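Local coordinates for ribosomal protein uL16 3-hydroxylase (Escherichia coli, PDB 4CCL) that catalyses the iron- and 2-oxoglutarate-dependent hydroxylation of an arginine of ribosomal protein uL16, regulating growth, at residues Val49-Leu53 with Ser64-Phe68; Gln84-Trp89 with Ser275-Asp280; Arg107-Ile113 with Asn197-Arg203. All coordinates share one frame. Numbering follows the deposited sequence.

Contact 1 (Val49-Leu53 with Ser64-Phe68)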
loop_
_atom_site.group_PDB
_atom_site.type_symbol
_atom_site.label_atom_id
_atom_site.label_comp_id
_atom_site.label_asym_id
_atom_site.label_seq_id
_atom_site.Cartn_x
_atom_site.Cartn_y
_atom_site.Cartn_z
ATOM N N VAL B 49 24.704 5.973 -15.427
ATOM C CA VAL B 49 25.204 4.753 -14.807
ATOM C C VAL B 49 25.314 4.884 -13.287
ATOM O O VAL B 49 25.689 5.937 -12.771
ATOM C CB VAL B 49 26.585 4.380 -15.387
ATOM C CG1 VAL B 49 27.047 3.029 -14.868
ATOM C CG2 VAL B 49 26.534 4.377 -16.904
ATOM N N ASP B 50 24.983 3.807 -12.578
ATOM C CA ASP B 50 25.188 3.744 -11.137
ATOM C C ASP B 50 26.569 3.150 -10.900
ATOM O O ASP B 50 26.810 1.979 -11.195
ATOM C CB ASP B 50 24.110 2.869 -10.480
ATOM C CG ASP B 50 24.207 2.842 -8.953
ATOM O OD1 ASP B 50 25.281 3.150 -8.395
ATOM O OD2 ASP B 50 23.196 2.502 -8.301
ATOM N N SER B 51 27.462 3.956 -10.338
ATOM C CA SER B 51 28.816 3.511 -10.040
ATOM C C SER B 51 29.294 4.125 -8.733
ATOM O O SER B 51 28.775 5.151 -8.297
ATOM C CB SER B 51 29.775 3.882 -11.174
ATOM O OG SER B 51 29.840 5.286 -11.353
ATOM N N ARG B 52 30.275 3.486 -8.106
ATOM C CA ARG B 52 30.848 4.007 -6.869
ATOM C C ARG B 52 32.301 3.580 -6.661
ATOM O O ARG B 52 32.729 2.536 -7.146
ATOM C CB ARG B 52 29.991 3.599 -5.667
ATOM C CG ARG B 52 29.667 2.114 -5.595
ATOM C CD ARG B 52 28.544 1.850 -4.598
ATOM N NE ARG B 52 29.022 1.219 -3.371
ATOM C CZ ARG B 52 28.262 1.000 -2.302
ATOM N NH1 ARG B 52 26.987 1.367 -2.307
ATOM N NH2 ARG B 52 28.778 0.417 -1.227
ATOM N N LEU B 53 33.047 4.403 -5.934
ATOM C CA LEU B 53 34.408 4.088 -5.536
ATOM C C LEU B 53 34.432 3.768 -4.054
ATOM O O LEU B 53 33.945 4.548 -3.231
ATOM C CB LEU B 53 35.340 5.268 -5.811
ATOM C CG LEU B 53 36.204 5.207 -7.069
ATOM C CD1 LEU B 53 37.156 6.390 -7.103
ATOM C CD2 LEU B 53 36.970 3.899 -7.124
ATOM N N SER B 64 32.532 6.931 -2.294
ATOM C CA SER B 64 32.153 8.054 -3.143
ATOM C C SER B 64 31.255 7.597 -4.286
ATOM O O SER B 64 31.586 6.657 -4.993
ATOM C CB SER B 64 33.400 8.735 -3.705
ATOM O OG SER B 64 33.072 9.576 -4.796
ATOM N N HIS B 65 30.121 8.263 -4.472
ATOM C CA HIS B 65 29.201 7.880 -5.541
ATOM C C HIS B 65 29.468 8.630 -6.844
ATOM O O HIS B 65 29.671 9.843 -6.842
ATOM C CB HIS B 65 27.744 8.056 -5.106
ATOM C CG HIS B 65 27.047 6.763 -4.804
ATOM N ND1 HIS B 65 27.244 6.073 -3.623
ATOM C CD2 HIS B 65 26.171 6.038 -5.526
ATOM C CE1 HIS B 65 26.509 4.977 -3.639
ATOM N NE2 HIS B 65 25.846 4.926 -4.777
ATOM N N GLY B 66 29.466 7.892 -7.953
ATOM C CA GLY B 66 29.764 8.452 -9.260
ATOM C C GLY B 66 28.610 9.223 -9.867
ATOM O O GLY B 66 27.563 9.362 -9.236
ATOM N N PRO B 67 28.779 9.715 -11.107
ATOM C CA PRO B 67 29.922 9.532 -12.017
ATOM C C PRO B 67 31.187 10.305 -11.623
ATOM O O PRO B 67 31.200 11.002 -10.610
ATOM C CB PRO B 67 29.385 10.053 -13.352
ATOM C CG PRO B 67 28.360 11.055 -12.972
ATOM C CD PRO B 67 27.717 10.530 -11.723
ATOM N N PHE B 68 32.234 10.177 -12.435
ATOM C CA PHE B 68 33.537 10.767 -12.133
ATOM C C PHE B 68 34.158 11.442 -13.353
ATOM O O PHE B 68 34.039 10.950 -14.472
ATOM C CB PHE B 68 34.503 9.690 -11.637
ATOM C CG PHE B 68 33.922 8.783 -10.593
ATOM C CD1 PHE B 68 33.822 9.195 -9.275
ATOM C CD2 PHE B 68 33.476 7.515 -10.929
ATOM C CE1 PHE B 68 33.289 8.363 -8.313
ATOM C CE2 PHE B 68 32.943 6.676 -9.971
ATOM C CZ PHE B 68 32.850 7.099 -8.659
#
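This is the open end of an antiparallel beta hairpin at the margin of the main sheet, where strand 51-57 pairs with strand 60-65, one of the two outermost strands of the sheet within this chain. Leu53 and Ser64 form a hydrogen-bonded pair, with Leu53 N to Ser64 O at 2.8 Å and Ser64 N to Leu53 O at 2.9 Å. Arg52 and His65 follow as a non-hydrogen-bonded pair, their CA atoms 4.4 Å apart, and a last bond runs from Gly66 N to Ser51 O (2.8 Å). Arg52 CB sits 4.2 Å from the centroid of the His65 imidazole, almost on its normal, a CH-pi contact; the guanidinium makes a long, weak ion pair with Asp158. A cis peptide bond precedes Pro67, and Phe68 turns back toward strand 51-57, its CZ 4.2 Å from Leu53 CG and its CE2 3.7 Å from Ser51 OG. Regular backbone bonding thus fixes the register, with an apolar patch of Leu53 and Phe68 on one face and, on the other, polar Arg52 and His65, partly covered by Asp158 and near the active site: the Arg52 side chain is about 8 Å from that of His125, a catalytic iron ligand.

Contact 2 (Gln84-Trp89 with Ser275-Asp280)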
loop_
_atom_site.group_PDB
_atom_site.type_symbol
_atom_site.label_atom_id
_atom_site.label_comp_id
_atom_site.label_asym_id
_atom_site.label_seq_id
_atom_site.Cartn_x
_atom_site.Cartn_y
_atom_site.Cartn_z
ATOM N N GLN B 84 27.228 -0.857 -11.571
ATOM C CA GLN B 84 26.002 -1.649 -11.614
ATOM C C GLN B 84 25.469 -1.822 -13.033
ATOM O O GLN B 84 25.597 -0.924 -13.864
ATOM C CB GLN B 84 24.919 -0.978 -10.766
ATOM C CG GLN B 84 25.276 -0.813 -9.303
ATOM C CD GLN B 84 25.111 -2.097 -8.515
ATOM O OE1 GLN B 84 24.302 -2.954 -8.868
ATOM N NE2 GLN B 84 25.884 -2.237 -7.445
ATOM N N ALA B 85 24.870 -2.983 -13.292
ATOM C CA ALA B 85 24.121 -3.248 -14.524
ATOM C C ALA B 85 24.862 -2.912 -15.820
ATOM O O ALA B 85 24.327 -2.209 -16.678
ATOM C CB ALA B 85 22.775 -2.530 -14.484
ATOM N N VAL B 86 26.085 -3.416 -15.960
ATOM C CA VAL B 86 26.886 -3.158 -17.154
ATOM C C VAL B 86 26.224 -3.761 -18.393
ATOM O O VAL B 86 26.345 -3.228 -19.499
ATOM C CB VAL B 86 28.322 -3.709 -16.991
ATOM C CG1 VAL B 86 29.126 -3.547 -18.277
ATOM C CG2 VAL B 86 29.024 -3.013 -15.842
ATOM N N ASN B 87 25.484 -4.850 -18.192
ATOM C CA ASN B 87 24.808 -5.531 -19.293
ATOM C C ASN B 87 23.796 -4.639 -20.012
ATOM O O ASN B 87 23.338 -4.962 -21.109
ATOM C CB ASN B 87 24.137 -6.820 -18.806
ATOM C CG ASN B 87 23.243 -6.594 -17.604
ATOM O OD1 ASN B 87 23.671 -6.034 -16.595
ATOM N ND2 ASN B 87 21.992 -7.023 -17.709
ATOM N N HIS B 88 23.447 -3.522 -19.383
ATOM C CA HIS B 88 22.590 -2.527 -20.014
ATOM C C HIS B 88 23.357 -1.746 -21.081
ATOM O O HIS B 88 22.871 -1.565 -22.196
ATOM C CB HIS B 88 22.005 -1.566 -18.971
ATOM C CG HIS B 88 21.051 -2.212 -18.009
ATOM N ND1 HIS B 88 20.218 -1.489 -17.189
ATOM C CD2 HIS B 88 20.805 -3.520 -17.742
ATOM C CE1 HIS B 88 19.496 -2.319 -16.454
ATOM N NE2 HIS B 88 19.832 -3.553 -16.770
ATOM N N TRP B 89 24.553 -1.278 -20.727
ATOM C CA TRP B 89 25.316 -0.392 -21.604
ATOM C C TRP B 89 26.381 -1.070 -22.477
ATOM O O TRP B 89 27.001 -0.416 -23.315
ATOM C CB TRP B 89 25.963 0.705 -20.756
ATOM C CG TRP B 89 25.127 1.066 -19.565
ATOM C CD1 TRP B 89 25.211 0.533 -18.309
ATOM C CD2 TRP B 89 24.069 2.019 -19.523
ATOM N NE1 TRP B 89 24.272 1.105 -17.487
ATOM C CE2 TRP B 89 23.549 2.031 -18.214
ATOM C CE3 TRP B 89 23.496 2.883 -20.469
ATOM C CZ2 TRP B 89 22.504 2.851 -17.817
ATOM C CZ3 TRP B 89 22.455 3.703 -20.080
ATOM C CH2 TRP B 89 21.969 3.682 -18.767
ATOM N N SER B 275 12.971 -3.610 -14.407
ATOM C CA SER B 275 14.359 -3.756 -13.976
ATOM C C SER B 275 14.694 -2.859 -12.783
ATOM O O SER B 275 14.221 -1.725 -12.694
ATOM C CB SER B 275 15.315 -3.468 -15.136
ATOM O OG SER B 275 16.667 -3.594 -14.731
ATOM N N ARG B 276 15.517 -3.374 -11.874
ATOM C CA ARG B 276 15.929 -2.624 -10.691
ATOM C C ARG B 276 16.909 -1.500 -11.022
ATOM O O ARG B 276 17.167 -0.631 -10.189
ATOM C CB ARG B 276 16.533 -3.561 -9.639
ATOM C CG ARG B 276 15.510 -4.422 -8.907
ATOM C CD ARG B 276 16.170 -5.425 -7.963
ATOM N NE ARG B 276 16.850 -4.788 -6.837
ATOM C CZ ARG B 276 18.166 -4.617 -6.755
ATOM N NH1 ARG B 276 18.954 -5.036 -7.736
ATOM N NH2 ARG B 276 18.694 -4.030 -5.690
ATOM N N HIS B 277 17.455 -1.518 -12.235
ATOM C CA HIS B 277 18.360 -0.462 -12.676
ATOM C C HIS B 277 17.856 0.204 -13.953
ATOM O O HIS B 277 17.045 -0.366 -14.683
ATOM C CB HIS B 277 19.772 -1.010 -12.894
ATOM C CG HIS B 277 20.336 -1.721 -11.702
ATOM N ND1 HIS B 277 20.394 -3.096 -11.620
ATOM C CD2 HIS B 277 20.860 -1.249 -10.551
ATOM C CE1 HIS B 277 20.934 -3.439 -10.465
ATOM N NE2 HIS B 277 21.227 -2.341 -9.795
ATOM N N GLU B 278 18.351 1.409 -14.218
ATOM C CA GLU B 278 17.925 2.177 -15.383
ATOM C C GLU B 278 18.373 1.529 -16.693
ATOM O O GLU B 278 19.556 1.236 -16.886
ATOM C CB GLU B 278 18.456 3.609 -15.289
ATOM C CG GLU B 278 18.052 4.500 -16.452
ATOM C CD GLU B 278 18.387 5.960 -16.215
ATOM O OE1 GLU B 278 19.589 6.302 -16.191
ATOM O OE2 GLU B 278 17.445 6.765 -16.055
ATOM N N LEU B 279 17.412 1.296 -17.581
ATOM C CA LEU B 279 17.693 0.802 -18.926
ATOM C C LEU B 279 18.267 1.917 -19.803
ATOM O O LEU B 279 18.091 3.098 -19.510
ATOM C CB LEU B 279 16.426 0.221 -19.575
ATOM C CG LEU B 279 15.892 -1.130 -19.076
ATOM C CD1 LEU B 279 17.015 -2.154 -18.971
ATOM C CD2 LEU B 279 15.133 -1.014 -17.756
ATOM N N ASP B 280 18.938 1.540 -20.887
ATOM C CA ASP B 280 19.430 2.520 -21.838
ATOM C C ASP B 280 18.317 2.642 -22.853
ATOM O O ASP B 280 18.145 1.768 -23.688
ATOM C CB ASP B 280 20.692 1.968 -22.518
ATOM C CG ASP B 280 21.304 2.929 -23.538
ATOM O OD1 ASP B 280 20.575 3.745 -24.140
ATOM O OD2 ASP B 280 22.534 2.857 -23.748
HETATM O O HOH W 1 23.344 0.299 -24.522
#
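His88 lays one face of its imidazole against the Leu279 methyl CD1, which stands 3.7 Å from the ring centroid and 19° off its normal, a CH-pi contact. At the ring edge, His88 ND1 donates a hydrogen bond to Glu278 O (2.8 Å, 162°), and Ser275 OG lies 3.5 Å from His88 CE1. The other ring nitrogen, NE2, makes a weak hydrogen bond to Asp110 of strand 108-116, so the imidazole bridges a loop carbonyl and the sheet. The second histidine, His277, packs its CB 3.7 Å from Ala85 CB, and its ND1 is hydrogen-bonded to the same Asp110. Gln84 OE1 lies 3.3 Å from His277 NE2. Farther along, the Trp89 indole lies beside the backbone of the loop, its CZ2 3.5 Å from Glu278 O, and Trp89 CE3 comes within 3.4 Å of Asp280 OD2. A water molecule closes this end, donating to His88 O (3.0 Å) and to Asp280 OD2 (2.8 Å). The interface therefore joins the loop after helix 263-272, in the winged-helix family region, to the turn at the end of the inner strand 79-83. One direct hydrogen bond and one water bridge are set among the packing of His88, Trp89 and His277, and both histidines also bond to Asp110, which ties the loop to the oxygenase sheet.

Contact 3 (Arg107-Ile113 with Asn197-Arg203)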
loop_
_atom_site.group_PDB
_atom_site.type_symbol
_atom_site.label_atom_id
_atom_site.label_comp_id
_atom_site.label_asym_id
_atom_site.label_seq_id
_atom_site.Cartn_x
_atom_site.Cartn_y
_atom_site.Cartn_z
ATOM N N ARG B 107 14.062 -14.611 -11.761
ATOM C CA ARG B 107 14.901 -14.556 -10.564
ATOM C C ARG B 107 16.237 -13.837 -10.769
ATOM O O ARG B 107 16.840 -13.360 -9.808
ATOM C CB ARG B 107 15.144 -15.966 -10.021
ATOM C CG ARG B 107 13.902 -16.632 -9.445
ATOM C CD ARG B 107 13.660 -16.217 -8.003
ATOM N NE ARG B 107 14.576 -16.891 -7.087
ATOM C CZ ARG B 107 15.667 -16.335 -6.568
ATOM N NH1 ARG B 107 15.983 -15.084 -6.867
ATOM N NH2 ARG B 107 16.436 -17.029 -5.742
ATOM N N ILE B 108 16.697 -13.751 -12.014
ATOM C CA ILE B 108 17.993 -13.134 -12.292
ATOM C C ILE B 108 17.860 -11.611 -12.276
ATOM O O ILE B 108 16.806 -11.070 -12.611
ATOM C CB ILE B 108 18.605 -13.637 -13.630
ATOM C CG1 ILE B 108 20.132 -13.535 -13.599
ATOM C CG2 ILE B 108 18.031 -12.888 -14.825
ATOM C CD1 ILE B 108 20.808 -14.003 -14.877
ATOM N N ASP B 109 18.915 -10.916 -11.864
ATOM C CA ASP B 109 18.835 -9.463 -11.757
ATOM C C ASP B 109 19.616 -8.745 -12.849
ATOM O O ASP B 109 19.024 -8.270 -13.818
ATOM C CB ASP B 109 19.320 -8.997 -10.380
ATOM C CG ASP B 109 19.073 -7.516 -10.144
ATOM O OD1 ASP B 109 18.237 -6.932 -10.863
ATOM O OD2 ASP B 109 19.706 -6.938 -9.235
ATOM N N ASP B 110 20.939 -8.712 -12.705
ATOM C CA ASP B 110 21.822 -7.966 -13.602
ATOM C C ASP B 110 23.289 -8.328 -13.364
ATOM O O ASP B 110 23.606 -9.130 -12.485
ATOM C CB ASP B 110 21.636 -6.454 -13.417
ATOM C CG ASP B 110 20.475 -5.901 -14.224
ATOM O OD1 ASP B 110 20.330 -6.285 -15.403
ATOM O OD2 ASP B 110 19.694 -5.099 -13.669
ATOM N N LEU B 111 24.173 -7.702 -14.137
ATOM C CA LEU B 111 25.609 -7.959 -14.071
ATOM C C LEU B 111 26.340 -6.719 -13.558
ATOM O O LEU B 111 26.372 -5.692 -14.239
ATOM C CB LEU B 111 26.125 -8.331 -15.469
ATOM C CG LEU B 111 27.466 -9.049 -15.696
ATOM C CD1 LEU B 111 28.672 -8.191 -15.361
ATOM C CD2 LEU B 111 27.522 -10.343 -14.917
HETATM N N MSE B 112 26.939 -6.813 -12.373
HETATM C CA MSE B 112 27.730 -5.690 -11.869
HETATM C C MSE B 112 29.220 -6.030 -11.902
HETATM O O MSE B 112 29.621 -7.133 -11.540
HETATM C CB MSE B 112 27.266 -5.256 -10.468
HETATM C CG MSE B 112 27.995 -5.899 -9.288
HETATM SE SE MSE B 112 29.648 -4.972 -8.769
HETATM C CE MSE B 112 30.142 -6.117 -7.276
ATOM N N ILE B 113 30.034 -5.084 -12.360
ATOM C CA ILE B 113 31.467 -5.329 -12.513
ATOM C C ILE B 113 32.282 -4.519 -11.513
ATOM O O ILE B 113 31.994 -3.350 -11.280
ATOM C CB ILE B 113 31.949 -4.978 -13.939
ATOM C CG1 ILE B 113 31.166 -5.781 -14.976
ATOM C CG2 ILE B 113 33.446 -5.235 -14.090
ATOM C CD1 ILE B 113 31.600 -5.534 -16.402
ATOM N N ASN B 197 36.078 -8.422 -11.538
ATOM C CA ASN B 197 35.087 -9.388 -11.080
ATOM C C ASN B 197 33.715 -9.103 -11.670
ATOM O O ASN B 197 33.287 -7.947 -11.751
ATOM C CB ASN B 197 35.009 -9.408 -9.552
ATOM C CG ASN B 197 35.959 -10.415 -8.931
ATOM O OD1 ASN B 197 35.760 -10.853 -7.798
ATOM N ND2 ASN B 197 36.994 -10.791 -9.673
ATOM N N TYR B 198 33.029 -10.166 -12.078
ATOM C CA TYR B 198 31.724 -10.026 -12.696
ATOM C C TYR B 198 30.692 -10.752 -11.859
ATOM O O TYR B 198 30.644 -11.978 -11.835
ATOM C CB TYR B 198 31.747 -10.613 -14.108
ATOM C CG TYR B 198 32.866 -10.076 -14.963
ATOM C CD1 TYR B 198 34.152 -10.597 -14.865
ATOM C CD2 TYR B 198 32.643 -9.040 -15.859
ATOM C CE1 TYR B 198 35.181 -10.107 -15.636
ATOM C CE2 TYR B 198 33.668 -8.543 -16.640
ATOM C CZ TYR B 198 34.935 -9.081 -16.522
ATOM O OH TYR B 198 35.962 -8.592 -17.290
ATOM N N SER B 199 29.827 -9.984 -11.212
ATOM C CA SER B 199 28.811 -10.556 -10.352
ATOM C C SER B 199 27.477 -10.647 -11.079
ATOM O O SER B 199 26.887 -9.627 -11.456
ATOM C CB SER B 199 28.678 -9.742 -9.061
ATOM O OG SER B 199 29.883 -9.781 -8.312
ATOM N N VAL B 200 27.014 -11.879 -11.271
ATOM C CA VAL B 200 25.692 -12.112 -11.813
ATOM C C VAL B 200 24.819 -12.203 -10.588
ATOM O O VAL B 200 24.916 -13.158 -9.807
ATOM C CB VAL B 200 25.605 -13.458 -12.549
ATOM C CG1 VAL B 200 24.200 -13.671 -13.099
ATOM C CG2 VAL B 200 26.640 -13.538 -13.656
ATOM N N GLY B 201 23.970 -11.196 -10.420
ATOM C CA GLY B 201 23.157 -11.078 -9.232
ATOM C C GLY B 201 21.768 -11.623 -9.456
ATOM O O GLY B 201 21.315 -11.767 -10.592
ATOM N N PHE B 202 21.086 -11.913 -8.358
ATOM C CA PHE B 202 19.721 -12.409 -8.423
ATOM C C PHE B 202 18.817 -11.574 -7.531
ATOM O O PHE B 202 19.289 -10.804 -6.696
ATOM C CB PHE B 202 19.663 -13.895 -8.056
ATOM C CG PHE B 202 20.208 -14.800 -9.126
ATOM C CD1 PHE B 202 21.572 -14.956 -9.292
ATOM C CD2 PHE B 202 19.352 -15.484 -9.975
ATOM C CE1 PHE B 202 22.075 -15.779 -10.275
ATOM C CE2 PHE B 202 19.850 -16.311 -10.962
ATOM C CZ PHE B 202 21.214 -16.457 -11.113
ATOM N N ARG B 203 17.514 -11.709 -7.730
ATOM C CA ARG B 203 16.559 -10.893 -7.004
ATOM C C ARG B 203 15.368 -11.724 -6.562
ATOM O O ARG B 203 14.801 -12.482 -7.346
ATOM C CB ARG B 203 16.088 -9.733 -7.884
ATOM C CG ARG B 203 15.743 -10.156 -9.300
ATOM C CD ARG B 203 15.365 -8.973 -10.171
ATOM N NE ARG B 203 14.145 -8.317 -9.711
ATOM C CZ ARG B 203 13.494 -7.387 -10.400
ATOM N NH1 ARG B 203 13.944 -7.006 -11.589
ATOM N NH2 ARG B 203 12.392 -6.843 -9.904
HETATM O O HOH W 2 16.591 -6.453 -12.819
#
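Along strands 108-113 and 197-202, antiparallel at 155°, side chains interlock on one face. Leu111 CD2 packs 3.5 Å from Val200 CG2, and Leu111 CD1 meets the edge of the Tyr198 ring, 4.1 Å from Tyr198 CD2. Ile113 CD1 lies 3.7 Å from Tyr198 CE2, so both side chains meet the CD2-CE2 side of this ring. On the reverse face Met112, a selenomethionine, lies beside the small Ser199, with Met112 CE 3.8 Å from Ser199 OG. A beta bulge at Asp109-Asp110 shifts the register by one, and Gly201, without a side chain, lies opposite it: Asp109 N binds Gly201 O (2.8 Å), and Gly201 N binds Asp110 O (2.9 Å). Beyond it, Ile108 fits against two residues, its CG1 over the face of Phe202, 4.1 Å from the ring centroid, and its CD1 3.8 Å from Val200 CG1. This core pair of the JmjC (cupin) fold thus combines apolar packing with buried carboxylates at the bulge, met by partners from outside the pair: Asp109 by Arg276, Asp110 by Asn87 and His277.

How the contacts relate
From the N terminus, contact 1 comes first, closing a short hairpin at the edge of the sheet before contact 2 opens. Contact 2 joins 84-89 to 275-280, and the long loop it closes holds all of contact 3, which pairs two central strands across 83 intervening residues. Thus contact 1 precedes the other two in series, while contact 3 is nested within contact 2. Strand 79-83 lies between the hairpin and strand 108-116, and segment 84-89, which follows it, bonds to both: Gln84 N to Asp50 O (2.9 Å) and Val86 N to Leu111 O (2.9 Å). From the winged-helix side, the Arg276-Asp109 salt bridge links contact 2 to contact 3.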